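Local coordinates for beta-lactamase-like protein (Koribacter versatilis, PDB 6B9V) that cleaves reactive FAD photoproducts as a diphosphatase of the PhnP family, a metallo-beta-lactamase-like hydrolase with manganese and zinc sites, at residues A[16-21]-A[35-40]; A[236-241]-A[249-254]. One frame throughout, in Å; residues are numbered along the deposited sequence.

Contact 1 of 2, residues A[16-21]-A[35-40]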
loop_
_atom_site.group_PDB
_atom_site.type_symbol
_atom_site.label_atom_id
_atom_site.label_comp_id
_atom_site.label_asym_id
_atom_site.label_seq_id
_atom_site.Cartn_x
_atom_site.Cartn_y
_atom_site.Cartn_z
ATOM N N MET A 16 -5.958 9.407 2.780
ATOM C CA MET A 16 -5.572 9.394 1.384
ATOM C C MET A 16 -4.161 9.989 1.138
ATOM O O MET A 16 -3.723 10.104 0.025
ATOM C CB MET A 16 -6.626 10.095 0.537
ATOM C CG MET A 16 -7.899 9.303 0.307
ATOM S SD MET A 16 -7.787 7.587 -0.436
ATOM C CE MET A 16 -6.631 7.603 -1.877
ATOM N N GLY A 17 -3.496 10.325 2.231
ATOM C CA GLY A 17 -2.137 10.834 2.157
ATOM C C GLY A 17 -2.089 12.270 1.664
ATOM O O GLY A 17 -3.132 12.854 1.372
ATOM N N VAL A 18 -0.887 12.844 1.602
ATOM C CA VAL A 18 -0.658 14.117 0.906
ATOM C C VAL A 18 0.529 13.902 -0.032
ATOM O O VAL A 18 1.602 13.464 0.405
ATOM C CB VAL A 18 -0.382 15.288 1.882
ATOM C CG1 VAL A 18 -0.455 16.638 1.146
ATOM C CG2 VAL A 18 -1.397 15.275 3.027
ATOM N N PRO A 19 0.345 14.169 -1.329
ATOM C CA PRO A 19 -0.831 14.712 -2.021
ATOM C C PRO A 19 -1.988 13.731 -2.116
ATOM O O PRO A 19 -1.810 12.539 -1.914
ATOM C CB PRO A 19 -0.317 15.005 -3.440
ATOM C CG PRO A 19 1.146 14.782 -3.405
ATOM C CD PRO A 19 1.456 13.905 -2.258
ATOM N N THR A 20 -3.161 14.259 -2.435
ATOM C CA THR A 20 -4.329 13.463 -2.793
ATOM C C THR A 20 -4.287 13.207 -4.292
ATOM O O THR A 20 -4.102 14.148 -5.061
ATOM C CB THR A 20 -5.645 14.209 -2.426
ATOM O OG1 THR A 20 -5.753 14.320 -1.002
ATOM C CG2 THR A 20 -6.862 13.484 -2.975
ATOM N N ILE A 21 -4.452 11.951 -4.712
ATOM C CA ILE A 21 -4.470 11.632 -6.141
ATOM C C ILE A 21 -5.453 12.516 -6.903
ATOM O O ILE A 21 -6.595 12.672 -6.477
ATOM C CB ILE A 21 -4.854 10.154 -6.403
ATOM C CG1 ILE A 21 -3.923 9.208 -5.655
ATOM C CG2 ILE A 21 -4.757 9.850 -7.894
ATOM C CD1 ILE A 21 -4.221 7.737 -5.933
ATOM N N ASP A 35 5.651 18.392 2.863
ATOM C CA ASP A 35 4.268 18.359 2.394
ATOM C C ASP A 35 3.934 17.022 1.722
ATOM O O ASP A 35 2.804 16.815 1.291
ATOM C CB ASP A 35 3.985 19.520 1.423
ATOM C CG ASP A 35 3.676 20.831 2.144
ATOM O OD1 ASP A 35 3.031 20.802 3.208
ATOM O OD2 ASP A 35 4.072 21.900 1.634
ATOM N N ARG A 36 4.923 16.131 1.616
ATOM C CA ARG A 36 4.681 14.765 1.176
ATOM C C ARG A 36 4.488 13.909 2.404
ATOM O O ARG A 36 5.385 13.811 3.245
ATOM C CB ARG A 36 5.839 14.222 0.332
ATOM C CG ARG A 36 5.646 12.782 -0.148
ATOM C CD ARG A 36 6.929 12.261 -0.861
ATOM N NE ARG A 36 6.753 10.986 -1.571
ATOM C CZ ARG A 36 6.757 9.791 -0.979
ATOM N NH1 ARG A 36 6.895 9.706 0.336
ATOM N NH2 ARG A 36 6.605 8.679 -1.691
ATOM N N ARG A 37 3.313 13.295 2.511
ATOM C CA ARG A 37 2.948 12.583 3.729
ATOM C C ARG A 37 2.333 11.211 3.441
ATOM O O ARG A 37 1.282 11.123 2.810
ATOM C CB ARG A 37 1.959 13.428 4.546
ATOM C CG ARG A 37 2.382 14.887 4.791
ATOM C CD ARG A 37 1.379 15.522 5.793
ATOM N NE ARG A 37 1.636 16.940 6.013
ATOM C CZ ARG A 37 2.498 17.432 6.904
ATOM N NH1 ARG A 37 3.227 16.628 7.666
ATOM N NH2 ARG A 37 2.637 18.745 7.027
ATOM N N LEU A 38 2.983 10.146 3.909
ATOM C CA LEU A 38 2.386 8.807 3.827
ATOM C C LEU A 38 1.356 8.601 4.942
ATOM O O LEU A 38 1.192 9.464 5.818
ATOM C CB LEU A 38 3.468 7.727 3.908
ATOM C CG LEU A 38 4.579 7.876 2.869
ATOM C CD1 LEU A 38 5.617 6.749 2.999
ATOM C CD2 LEU A 38 3.977 7.898 1.455
ATOM N N ARG A 39 0.637 7.487 4.913
ATOM C CA ARG A 39 -0.410 7.243 5.869
ATOM C C ARG A 39 0.120 7.101 7.322
ATOM O O ARG A 39 1.266 6.827 7.498
ATOM C CB ARG A 39 -1.302 6.059 5.445
ATOM C CG ARG A 39 -2.472 6.431 4.532
ATOM C CD ARG A 39 -2.081 7.147 3.273
ATOM N NE ARG A 39 -1.541 6.269 2.256
ATOM C CZ ARG A 39 -2.245 5.617 1.363
ATOM N NH1 ARG A 39 -3.561 5.724 1.306
ATOM N NH2 ARG A 39 -1.652 4.830 0.540
ATOM N N PRO A 40 -0.748 7.280 8.321
ATOM C CA PRO A 40 -0.226 7.598 9.664
ATOM C C PRO A 40 0.231 6.417 10.536
ATOM O O PRO A 40 -0.530 5.478 10.766
ATOM C CB PRO A 40 -1.413 8.337 10.322
ATOM C CG PRO A 40 -2.636 7.737 9.693
ATOM C CD PRO A 40 -2.219 7.445 8.236
#
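Val-18 sets CG1 anti to its backbone N (chi1 -168°) and CG2 beside that N; Arg-37 sets CG beside its own N (chi1 -50°). The two side chains then run alongside each other in the same direction. They flank a single antiparallel beta bridge, a hydrogen-bonded pair, inside the long loop between strands 2-9 and 41-46 of the metallo-beta-lactamase fold. Val-18 N gives its hydrogen to Arg-37 O at 3.0 Å. Arg-37 N returns a bond to Val-18 O at 2.7 Å. A CA-H...O contact from Arg-36 also reaches Val-18 O.

The valine branches divide their work. CG2 packs on the aliphatic chain of Arg-37, 3.9 Å from CD. CG1 rests against Asp-35 O at 3.3 Å. Beyond CD, Arg-37 leaves Val-18, and its guanidinium bonds Ser-12, His-238 and Ala-252.

Gly-17 has a positive phi (75°) and lies close to segment 35-40, with CA 3.5 Å from Arg-37 O. Pro-19 follows a cis peptide bond, and its ring lies beside zinc ligand Cys-28. Arg-39 folds back through its second and third torsions. Its guanidinium pairs with Asp-58 and with Asp-89 of the second subunit, and its side chain touches manganese ligand Asp-82. The contact thus has the zinc site at its Pro-19 end and the manganese site at its Arg-39 end, and it borders the second subunit. At the Met-16 end, Arg-39 CD sits 3.6 Å from Gly-17 N.

Contact 2 of 2, residues A[236-241]-A[249-254]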
loop_
_atom_site.group_PDB
_atom_site.type_symbol
_atom_site.label_atom_id
_atom_site.label_comp_id
_atom_site.label_asym_id
_atom_site.label_seq_id
_atom_site.Cartn_x
_atom_site.Cartn_y
_atom_site.Cartn_z
ATOM N N LEU A 236 -3.610 21.713 5.181
ATOM C CA LEU A 236 -2.614 22.362 6.035
ATOM C C LEU A 236 -1.209 22.376 5.417
ATOM O O LEU A 236 -0.521 21.350 5.418
ATOM C CB LEU A 236 -2.561 21.660 7.401
ATOM C CG LEU A 236 -3.870 21.544 8.195
ATOM C CD1 LEU A 236 -3.701 20.692 9.455
ATOM C CD2 LEU A 236 -4.356 22.913 8.568
ATOM N N PRO A 237 -0.770 23.541 4.911
ATOM C CA PRO A 237 0.590 23.705 4.367
ATOM C C PRO A 237 1.615 23.556 5.482
ATOM O O PRO A 237 1.406 24.131 6.549
ATOM C CB PRO A 237 0.589 25.140 3.810
ATOM C CG PRO A 237 -0.855 25.554 3.756
ATOM C CD PRO A 237 -1.539 24.796 4.850
ATOM N N HIS A 238 2.701 22.823 5.266
ATOM C CA HIS A 238 3.557 22.476 6.403
ATOM C C HIS A 238 4.236 23.701 7.029
ATOM O O HIS A 238 4.012 24.022 8.205
ATOM C CB HIS A 238 4.615 21.443 5.998
ATOM C CG HIS A 238 5.455 20.976 7.149
ATOM N ND1 HIS A 238 5.030 20.007 8.033
ATOM C CD2 HIS A 238 6.680 21.370 7.577
ATOM C CE1 HIS A 238 5.953 19.828 8.962
ATOM N NE2 HIS A 238 6.975 20.628 8.696
ATOM N N GLU A 239 5.045 24.400 6.244
ATOM C CA GLU A 239 5.885 25.450 6.780
ATOM C C GLU A 239 5.038 26.651 7.189
ATOM O O GLU A 239 5.273 27.261 8.233
ATOM C CB GLU A 239 6.957 25.852 5.762
ATOM C CG GLU A 239 8.134 26.636 6.342
ATOM C CD GLU A 239 8.948 25.838 7.355
ATOM O OE1 GLU A 239 8.920 24.587 7.318
ATOM O OE2 GLU A 239 9.615 26.469 8.200
ATOM N N GLU A 240 4.038 26.978 6.380
ATOM C CA GLU A 240 3.230 28.153 6.660
ATOM C C GLU A 240 2.449 27.961 7.959
ATOM O O GLU A 240 2.289 28.909 8.724
ATOM C CB GLU A 240 2.275 28.457 5.499
ATOM C CG GLU A 240 1.772 29.883 5.526
ATOM C CD GLU A 240 1.000 30.268 4.278
ATOM O OE1 GLU A 240 1.036 29.512 3.274
ATOM O OE2 GLU A 240 0.365 31.345 4.305
ATOM N N THR A 241 1.981 26.735 8.198
ATOM C CA THR A 241 1.254 26.415 9.425
ATOM C C THR A 241 2.198 26.429 10.609
ATOM O O THR A 241 1.863 26.966 11.655
ATOM C CB THR A 241 0.556 25.036 9.357
ATOM O OG1 THR A 241 -0.388 25.018 8.285
ATOM C CG2 THR A 241 -0.181 24.724 10.658
ATOM N N ILE A 249 4.532 23.631 19.819
ATOM C CA ILE A 249 3.494 22.950 19.053
ATOM C C ILE A 249 3.837 23.002 17.565
ATOM O O ILE A 249 4.066 24.078 17.022
ATOM C CB ILE A 249 2.100 23.601 19.301
ATOM C CG1 ILE A 249 1.762 23.592 20.793
ATOM C CG2 ILE A 249 1.022 22.894 18.520
ATOM C CD1 ILE A 249 0.432 24.283 21.144
ATOM N N GLN A 250 3.915 21.851 16.902
ATOM C CA GLN A 250 4.270 21.851 15.478
ATOM C C GLN A 250 3.567 20.722 14.743
ATOM O O GLN A 250 3.229 19.709 15.356
ATOM C CB GLN A 250 5.790 21.694 15.293
ATOM C CG GLN A 250 6.666 22.825 15.803
ATOM C CD GLN A 250 6.672 24.042 14.890
ATOM O OE1 GLN A 250 7.546 24.178 14.030
ATOM N NE2 GLN A 250 5.708 24.943 15.087
ATOM N N LEU A 251 3.368 20.864 13.428
ATOM C CA LEU A 251 3.005 19.700 12.623
ATOM C C LEU A 251 4.193 18.747 12.570
ATOM O O LEU A 251 5.338 19.187 12.373
ATOM C CB LEU A 251 2.609 20.095 11.185
ATOM C CG LEU A 251 1.513 21.156 10.999
ATOM C CD1 LEU A 251 1.252 21.368 9.508
ATOM C CD2 LEU A 251 0.233 20.740 11.695
ATOM N N ALA A 252 3.936 17.452 12.744
ATOM C CA ALA A 252 4.972 16.444 12.464
ATOM C C ALA A 252 5.320 16.388 10.974
ATOM O O ALA A 252 4.639 16.996 10.139
ATOM C CB ALA A 252 4.527 15.069 12.939
ATOM N N HIS A 253 6.379 15.647 10.638
ATOM C CA HIS A 253 6.679 15.358 9.234
ATOM C C HIS A 253 7.193 13.927 9.109
ATOM O O HIS A 253 7.674 13.338 10.092
ATOM C CB HIS A 253 7.712 16.346 8.646
ATOM C CG HIS A 253 9.049 16.312 9.320
ATOM N ND1 HIS A 253 9.394 17.177 10.345
ATOM C CD2 HIS A 253 10.140 15.533 9.113
ATOM C CE1 HIS A 253 10.629 16.930 10.730
ATOM N NE2 HIS A 253 11.107 15.934 10.001
ATOM N N ASP A 254 7.055 13.358 7.917
ATOM C CA ASP A 254 7.567 12.006 7.671
ATOM C C ASP A 254 9.071 11.966 7.918
ATOM O O ASP A 254 9.812 12.762 7.337
ATOM C CB ASP A 254 7.277 11.555 6.228
ATOM C CG ASP A 254 5.806 11.235 5.979
ATOM O OD1 ASP A 254 4.915 11.697 6.735
ATOM O OD2 ASP A 254 5.527 10.532 4.984
#
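Leu-251 pushes its side chain against the first turn of helix 238-244, in a beta-alpha-beta unit of the fold (strand 226-230, helix 238-244, strand 249-251). This is the tightly packed apolar side. Leu-251 CD1 meets Thr-241 CB at 3.7 Å, and the two side chains cross at about a right angle. Leu-236 is looser, with CB 4.4 Å from the same CD1. Leu-212 and Phe-229 also pack on Leu-251.

Pro-237 is the N-cap residue. Its carbonyl O takes two hydrogen bonds, from Thr-241 N and from Thr-241 OG1 at 2.6 Å. The hydroxyl is thus satisfied within the helix turn, and CB and CG2 face the leucine.

The other side is more polar. No hydrogen bond joins the two segments. His-238 is buried, with CG anti to its backbone N (chi1 -176°), and the imidazole and Leu-251 side chains pass antiparallel. ND1 accepts from Arg-37. His-34 stacks on the ring of His-253 and meets that of His-238 edge-to-face. The contact opens towards partly exposed His-253, whose CB lies 3.9 Å from His-238 CE1. Carbonyls approach that CE1 closely: Ala-252 O lies at the ring edge, near its plane, 3.3 Å away.

How the contacts relate
Both contacts are buried, with their centres 13 Å apart. They hold different elements. Contact 1 joins two parts of one long loop through backbone hydrogen bonds; contact 2 sets a helix start against the outermost strand of its sheet within the chain by side-chain packing, with no hydrogen bond between its segments. Contact 1 also lies at the second subunit, whereas no other chain touches contact 2. Arginines, paired with acids and carbonyls, mark the first; leucine, threonine and histidine mark the second. The two meet directly. Leu-38 N lies 2.8 Å from Asp-254 OD2, a probable hydrogen bond. Asp-35 OD1 accepts from His-238 N, so the 35-40 segment reaches both segments of contact 2.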